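Local coordinates for DNA repair protein RAD2 (Saccharomyces cerevisiae, PDB 4Q0W), which is a single-stranded DNA endonuclease essential for the incision step in excision repair of DNA damaged by UV light, bulky adducts or cross-linking agents, at residues A[14-17]-A[18-22]. Numbering follows the deposited sequence. Where two conformers were deposited one is given.
Sequences RPVR and LESLE
Ser20 reaches back to the carbonyl of Arg17 where edge strand 14-17, outermost in the mixed sheet, gives way to a short 3-10 segment at 18-20, all within the N-domain of this XPG/RAD2 nuclease. Arg17 O takes two bonds from this one residue. The amide Ser20 N closes the turn on Arg17 O at 2.8 Å, approaching from above the carbonyl plane, 51° out of it; a second bond of the same span, Leu21 N to Leu18 O, continues the winding. The hydroxyl comes in the carbonyl plane instead: Ser20 OG donates to Arg17 O at 2.6 Å. A chi1 of 62° sets OG between the backbone N and the carbonyl carbon of its own residue, turned back toward the strand end, and in the conformer given the OG bond probably holds the hydroxyl in this rotamer.

In that conformer Ser20 OG also lies tight against Val16, 3.1 Å from Val16 CG1. That methyl, Val16 CG1, also meets Leu21 CD2 at 4.1 Å, the two branched side chains passing at a slant. Both also touch Val214 of strand 213-218, the antiparallel neighbour, so the turn is tied to the sheet by apolar contacts as well. Leu18 points away from the strand and packs on Phe67 and Met207.

On the exposed side Arg17 and Glu19 run across each other. Glu19 bends at chi2, which swings its carboxylate back toward Arg17, so that Glu19 OE1 comes to 3.6 Å from Arg17 CB. This oxygen is buried by the contact with no hydrogen-bond partner in the model. The salt bridge is long: Glu19 OE1 lies at the guanidinium edge, near its plane, 3.8 Å from Arg17 NH2, while the carboxylate itself is turned 65° from that plane.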
# COMPACT_ATOMS: atom_id res chain seq x y z
N ARG A 14 24.44 11.04 -1.82
CA ARG A 14 25.70 10.88 -1.11
C ARG A 14 25.74 11.78 0.12
O ARG A 14 25.54 13.00 0.02
CB ARG A 14 26.87 11.19 -2.04
CG ARG A 14 27.03 10.16 -3.15
CD ARG A 14 27.76 8.91 -2.64
NE ARG A 14 29.21 9.12 -2.58
CZ ARG A 14 30.01 9.15 -3.64
NH1 ARG A 14 29.50 9.00 -4.86
NH2 ARG A 14 31.33 9.33 -3.50
N PRO A 15 25.98 11.18 1.30
CA PRO A 15 26.05 11.91 2.56
C PRO A 15 27.23 12.86 2.54
O PRO A 15 28.34 12.48 2.17
CB PRO A 15 26.29 10.81 3.60
CG PRO A 15 25.79 9.54 2.93
CD PRO A 15 26.15 9.72 1.49
N VAL A 16 26.99 14.11 2.93
CA VAL A 16 28.04 15.13 2.95
C VAL A 16 28.02 15.86 4.29
O VAL A 16 26.94 16.22 4.80
CB VAL A 16 27.85 16.11 1.77
CG1 VAL A 16 28.66 17.39 1.97
CG2 VAL A 16 28.24 15.44 0.45
N ARG A 17 29.20 16.07 4.87
CA ARG A 17 29.32 16.75 6.17
C ARG A 17 29.11 18.26 6.06
O ARG A 17 29.68 18.91 5.16
CB ARG A 17 30.69 16.48 6.80
CG ARG A 17 30.90 15.03 7.19
CD ARG A 17 32.11 14.85 8.09
NE ARG A 17 31.87 13.78 9.05
CZ ARG A 17 31.23 13.95 10.21
NH1 ARG A 17 31.05 12.92 11.02
NH2 ARG A 17 30.77 15.16 10.55
N LEU A 18 28.34 18.82 6.98
CA LEU A 18 28.06 20.25 6.96
C LEU A 18 29.36 21.05 6.96
O LEU A 18 29.46 22.08 6.30
CB LEU A 18 27.19 20.63 8.16
CG LEU A 18 25.91 19.80 8.21
CD1 LEU A 18 25.34 19.72 9.62
CD2 LEU A 18 24.89 20.39 7.25
N GLU A 19 30.36 20.54 7.67
CA GLU A 19 31.70 21.15 7.71
C GLU A 19 32.35 21.36 6.34
O GLU A 19 33.15 22.29 6.16
CB GLU A 19 32.63 20.31 8.60
CG GLU A 19 32.28 20.29 10.10
CD GLU A 19 31.10 19.40 10.46
OE1 GLU A 19 30.48 18.79 9.55
OE2 GLU A 19 30.78 19.30 11.67
N SER A 20 32.02 20.51 5.37
CA SER A 20 32.66 20.58 4.05
C SER A 20 32.11 21.73 3.20
O SER A 20 32.74 22.12 2.21
CB SER A 20 32.52 19.26 3.30
OG SER A 20 31.16 18.95 3.06
N LEU A 21 30.97 22.27 3.59
CA LEU A 21 30.31 23.30 2.79
C LEU A 21 30.87 24.70 3.04
O LEU A 21 30.35 25.69 2.51
CB LEU A 21 28.81 23.28 3.04
CG LEU A 21 28.17 21.91 2.86
CD1 LEU A 21 26.67 21.95 3.16
CD2 LEU A 21 28.42 21.40 1.45
N GLU A 22 31.94 24.78 3.83
CA GLU A 22 32.53 26.07 4.18
C GLU A 22 32.87 26.89 2.95
O GLU A 22 33.48 26.37 2.02
CB GLU A 22 33.78 25.87 5.05
CG GLU A 22 34.46 27.17 5.40
CD GLU A 22 35.69 26.98 6.27
OE1 GLU A 22 36.75 27.53 5.91
OE2 GLU A 22 35.60 26.29 7.32